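Local coordinates for tryptophan decarboxylase 1 (Oryza sativa subsp. japonica, PDB 6KHP) that catalyses the pyridoxal 5'-phosphate-dependent decarboxylation of L-tryptophan to tryptamine and of 5-hydroxy-L-tryptophan to serotonin, at the interface of chains A and B. Sequence-based numbering; all coordinates share one arbitrary frame. Chains: chain A/B, Tryptophan decarboxylase 1.

Contact 1: the interface of chains A and B. Residues chain A 199, 202, 224-225; chain B 199, 202, 224-225.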
ATOM      1  N   VAL A 199       7.529  51.824  13.791  1.00 36.80           N
ATOM      2  CA  VAL A 199       6.181  51.247  13.777  1.00 45.70           C
ATOM      3  C   VAL A 199       5.413  51.543  15.063  1.00 47.10           C
ATOM      4  O   VAL A 199       4.355  50.942  15.294  1.00 49.44           O
ATOM      5  CB  VAL A 199       6.190  49.729  13.507  1.00 37.06           C
ATOM      6  CG1 VAL A 199       6.890  49.417  12.190  1.00 37.82           C
ATOM      7  CG2 VAL A 199       6.813  48.960  14.694  1.00 35.16           C
ATOM      8  N   LEU A 202       1.812  52.246  14.272  1.00 36.89           N
ATOM      9  CA  LEU A 202       0.971  51.301  13.541  1.00 38.13           C
ATOM     10  C   LEU A 202      -0.408  51.162  14.185  1.00 39.27           C
ATOM     11  O   LEU A 202      -1.414  51.010  13.479  1.00 36.73           O
ATOM     12  CB  LEU A 202       1.672  49.942  13.440  1.00 35.65           C
ATOM     13  CG  LEU A 202       1.110  48.904  12.453  1.00 42.99           C
ATOM     14  CD1 LEU A 202       0.616  49.517  11.147  1.00 32.70           C
ATOM     15  CD2 LEU A 202       2.135  47.805  12.152  1.00 36.98           C
ATOM     16  N   ALA A 224      -0.401  42.047   8.140  1.00 33.26           N
ATOM     17  CA  ALA A 224       0.390  43.247   7.919  1.00 30.88           C
ATOM     18  C   ALA A 224       0.578  44.071   9.182  1.00 31.60           C
ATOM     19  O   ALA A 224       1.231  45.118   9.125  1.00 31.37           O
ATOM     20  CB  ALA A 224      -0.253  44.103   6.824  1.00 28.11           C
ATOM     21  N   GLY A 225       0.050  43.620  10.317  1.00 33.33           N
ATOM     22  CA  GLY A 225       0.249  44.306  11.576  1.00 30.92           C
ATOM     23  C   GLY A 225      -0.796  45.341  11.920  1.00 33.80           C
ATOM     24  O   GLY A 225      -0.619  46.071  12.904  1.00 36.88           O
TER
ATOM     25  N   VAL B 199      -1.545  46.059  18.856  1.00 33.27           N
ATOM     26  CA  VAL B 199      -0.224  46.165  18.250  1.00 39.56           C
ATOM     27  C   VAL B 199       0.532  47.339  18.858  1.00 40.00           C
ATOM     28  O   VAL B 199       1.628  47.683  18.404  1.00 42.45           O
ATOM     29  CB  VAL B 199      -0.307  46.274  16.713  1.00 36.02           C
ATOM     30  CG1 VAL B 199      -1.054  45.065  16.132  1.00 34.45           C
ATOM     31  CG2 VAL B 199      -0.975  47.575  16.278  1.00 36.58           C
ATOM     32  N   LEU B 202       4.104  46.773  19.480  1.00 37.26           N
ATOM     33  CA  LEU B 202       4.844  46.155  18.386  1.00 32.44           C
ATOM     34  C   LEU B 202       6.240  46.743  18.233  1.00 31.48           C
ATOM     35  O   LEU B 202       7.186  46.020  17.898  1.00 32.21           O
ATOM     36  CB  LEU B 202       4.042  46.311  17.101  1.00 34.52           C
ATOM     37  CG  LEU B 202       4.522  45.625  15.835  1.00 35.09           C
ATOM     38  CD1 LEU B 202       4.843  44.149  16.100  1.00 28.95           C
ATOM     39  CD2 LEU B 202       3.427  45.797  14.800  1.00 35.05           C
ATOM     40  N   ALA B 224       5.680  41.809   8.218  1.00 24.07           N
ATOM     41  CA  ALA B 224       4.929  41.484   9.420  1.00 26.78           C
ATOM     42  C   ALA B 224       4.776  42.670  10.369  1.00 28.79           C
ATOM     43  O   ALA B 224       4.083  42.540  11.380  1.00 28.02           O
ATOM     44  CB  ALA B 224       5.608  40.321  10.149  1.00 24.80           C
ATOM     45  N   GLY B 225       5.408  43.809  10.082  1.00 30.32           N
ATOM     46  CA  GLY B 225       5.265  44.997  10.899  1.00 26.79           C
ATOM     47  C   GLY B 225       6.328  45.187  11.959  1.00 31.64           C
ATOM     48  O   GLY B 225       6.179  46.073  12.810  1.00 29.41           O
TER
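A:Leu202 and B:Leu202 meet at the two-fold axis of the homodimer through one branch each, CD2 of A:Leu202 lying 3.6 Å from CD2 of B:Leu202. The two side chains slant across one another, so the meeting is methyl against methyl, while each CD1 points away from its counterpart. In both residues CG stands opposite the backbone N (chi1 -167° in A:Leu202, -174° in B:Leu202), which extends the side chain away from the main chain and towards the axis.

Flanking this central pair, a valine of each subunit packs on a glycine carbonyl of the other. The oxygen of B:Gly225 meets A:Val199 end-on, over the face formed by CB, CG1 and CG2, with CG1 and CG2 of that valine both 3.5 Å from it and CB hardly farther. The twin has the same geometry but is slightly less even: the oxygen of A:Gly225 lies 3.4 Å from CG1 of B:Val199 but 3.7 Å from CG2 of B:Val199. Each glycine adopts a positive phi (91° in A:Gly225), and its oxygen also lies beside the leucine of its own chain: B:Gly225 O is 3.4 Å from B:Leu202 CD2. The carbonyl oxygen thus has a leucine methyl of its own subunit on one side and the partner's valine on an adjacent side.

In the fold, the valine belongs to the loop that follows helix 175-193, the leucine begins the 3-10 helix 202-204 leading into strand 205-210, and the glycine lies in the turn just beyond helix 215-223. The patch is remote from catalysis, its centre about 26 Å from the proton donor A:Tyr359.

Contact 2: the interface of chains A and B. Residues chain A 177, 180, 223, 378; chain B 180, 184, 223, 378.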
ATOM      1  N   GLU A 177      -2.659  37.344  -1.367  1.00 27.15           N
ATOM      2  CA  GLU A 177      -1.346  37.958  -1.518  1.00 27.63           C
ATOM      3  C   GLU A 177      -1.461  39.325  -2.184  1.00 26.32           C
ATOM      4  O   GLU A 177      -0.722  40.253  -1.839  1.00 26.42           O
ATOM      5  CB  GLU A 177      -0.403  37.047  -2.313  1.00 23.28           C
ATOM      6  CG  GLU A 177       1.037  37.575  -2.291  1.00 24.61           C
ATOM      7  CD  GLU A 177       2.042  36.639  -2.924  1.00 30.28           C
ATOM      8  OE1 GLU A 177       1.664  35.507  -3.300  1.00 33.58           O
ATOM      9  OE2 GLU A 177       3.222  37.034  -3.050  1.00 28.53           O
ATOM     10  N   LEU A 180      -2.460  41.484   0.520  1.00 24.70           N
ATOM     11  CA  LEU A 180      -1.375  41.689   1.473  1.00 28.66           C
ATOM     12  C   LEU A 180      -0.398  42.754   0.985  1.00 28.77           C
ATOM     13  O   LEU A 180      -0.080  43.696   1.719  1.00 28.57           O
ATOM     14  CB  LEU A 180      -0.641  40.374   1.738  1.00 24.92           C
ATOM     15  CG  LEU A 180       0.557  40.462   2.698  1.00 30.06           C
ATOM     16  CD1 LEU A 180       0.162  41.072   4.037  1.00 27.43           C
ATOM     17  CD2 LEU A 180       1.205  39.113   2.902  1.00 27.32           C
ATOM     18  N   LEU A 223      -2.168  40.128   9.165  1.00 32.47           N
ATOM     19  CA  LEU A 223      -0.814  39.730   8.778  1.00 28.21           C
ATOM     20  C   LEU A 223       0.109  40.936   8.685  1.00 34.53           C
ATOM     21  O   LEU A 223       1.276  40.872   9.096  1.00 27.86           O
ATOM     22  CB  LEU A 223      -0.843  39.000   7.437  1.00 30.76           C
ATOM     23  CG  LEU A 223      -1.429  37.592   7.401  1.00 40.46           C
ATOM     24  CD1 LEU A 223      -1.113  36.923   6.064  1.00 33.96           C
ATOM     25  CD2 LEU A 223      -0.890  36.763   8.567  1.00 37.11           C
ATOM     26  N   VAL A 378       5.498  38.525  -2.423  1.00 24.83           N
ATOM     27  CA  VAL A 378       6.104  38.203  -1.134  1.00 25.03           C
ATOM     28  C   VAL A 378       7.424  37.462  -1.327  1.00 26.12           C
ATOM     29  O   VAL A 378       8.443  37.810  -0.721  1.00 31.31           O
ATOM     30  CB  VAL A 378       5.126  37.390  -0.262  1.00 27.49           C
ATOM     31  CG1 VAL A 378       5.816  36.921   1.019  1.00 25.25           C
ATOM     32  CG2 VAL A 378       3.911  38.225   0.088  1.00 26.88           C
TER
ATOM     33  N   LEU B 180       7.070  34.402   6.741  1.00 25.80           N
ATOM     34  CA  LEU B 180       6.064  35.378   7.147  1.00 27.40           C
ATOM     35  C   LEU B 180       5.124  34.796   8.196  1.00 29.95           C
ATOM     36  O   LEU B 180       4.936  35.389   9.266  1.00 27.04           O
ATOM     37  CB  LEU B 180       5.275  35.895   5.944  1.00 22.96           C
ATOM     38  CG  LEU B 180       4.261  37.001   6.293  1.00 30.19           C
ATOM     39  CD1 LEU B 180       4.924  38.278   6.883  1.00 25.01           C
ATOM     40  CD2 LEU B 180       3.405  37.361   5.082  1.00 32.44           C
ATOM     41  N   VAL B 184       4.528  36.019  11.962  1.00 31.16           N
ATOM     42  CA  VAL B 184       3.258  36.542  12.464  1.00 26.97           C
ATOM     43  C   VAL B 184       2.857  35.834  13.756  1.00 34.73           C
ATOM     44  O   VAL B 184       2.472  36.475  14.746  1.00 32.89           O
ATOM     45  CB  VAL B 184       2.171  36.409  11.385  1.00 28.75           C
ATOM     46  CG1 VAL B 184       0.773  36.486  12.001  1.00 26.49           C
ATOM     47  CG2 VAL B 184       2.360  37.480  10.300  1.00 31.85           C
ATOM     48  N   LEU B 223       7.435  43.035   6.413  1.00 24.99           N
ATOM     49  CA  LEU B 223       6.042  42.800   6.021  1.00 25.86           C
ATOM     50  C   LEU B 223       5.165  42.557   7.241  1.00 26.75           C
ATOM     51  O   LEU B 223       4.029  43.042   7.308  1.00 26.58           O
ATOM     52  CB  LEU B 223       5.934  41.607   5.063  1.00 22.37           C
ATOM     53  CG  LEU B 223       6.673  41.676   3.721  1.00 25.80           C
ATOM     54  CD1 LEU B 223       6.285  40.512   2.838  1.00 24.18           C
ATOM     55  CD2 LEU B 223       6.401  42.990   3.021  1.00 23.03           C
ATOM     56  N   VAL B 378      -0.574  32.343   3.554  1.00 42.62           N
ATOM     57  CA  VAL B 378      -0.994  33.695   3.178  1.00 44.72           C
ATOM     58  C   VAL B 378      -2.455  33.683   2.734  1.00 45.92           C
ATOM     59  O   VAL B 378      -3.320  34.321   3.352  1.00 49.72           O
ATOM     60  CB  VAL B 378      -0.058  34.278   2.105  1.00 40.42           C
ATOM     61  CG1 VAL B 378      -0.752  35.362   1.287  1.00 41.41           C
ATOM     62  CG2 VAL B 378       1.155  34.861   2.777  1.00 38.02           C
TER
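This is an apolar, two-fold symmetric part of the homodimer interface, where the helices 175-193 and the ends of the helices 215-223 of both subunits are pressed together, with the loop valine at 378 closing the flanks. It helps to join the subunits by burying leucine and valine side chains against one another.

A:Leu180 and B:Leu180 reach across the axis tip to tip, their CD2 methyls 3.6 Å apart. In each, CG lies opposite the backbone N (chi1 178° in A:Leu180), carrying the isobutyl group off the helix towards its twin. To one side, A:Leu223 lies across B:Val184 at about a right angle. One methyl of the leucine rests against the end of the valine, A:Leu223 CD2 being 3.8 Å from both CG1 and CG2 of B:Val184. The same CG2 of B:Val184 also touches the main-chain oxygen of A:Leu223, so the valine packs on both the side chain and the carbonyl at the helix end. The contact between A:Val378 CG1 and B:Leu223 CD1 is looser, at 4.1 Å.

The valine at 378 also packs on the start of the partner's helix: B:Val378 lays CG1 on the backbone of A:Glu177, 3.8 Å from the amide N and 3.9 Å from CA of A:Glu177. The glutamate itself turns back to its own subunit. Its extended side chain carries the carboxylate to the loop of A:Val378, tying that loop to the helix, and so probably helps to position the valine that faces chain B. The tie is a nearly straight hydrogen bond (172° at H) from A:Val378 N, which approaches A:Glu177 OE2 almost in line with its C-O bond, at 2.8 Å.

The C-alpha centres of contacts 1 and 2 are about 12 Å apart, and both belong to one two-fold seam, each carrying a leucine pair across the axis. They are continuous through the chain: helix 215-223 ends at A:Leu223 of contact 2, and A:Ala224 and A:Gly225 enter contact 1. Contact 2 lies nearer the active site, about 19 Å from A:Tyr359. Its helix 175-193 starts with the cofactor-binding A:Thr175 and A:Ser176, and its loop valine shortly precedes the cofactor-binding A:Val380 and A:Gly381. Dimerisation there may therefore help to order the pyridoxal phosphate site, whereas contact 1 probably serves cohesion.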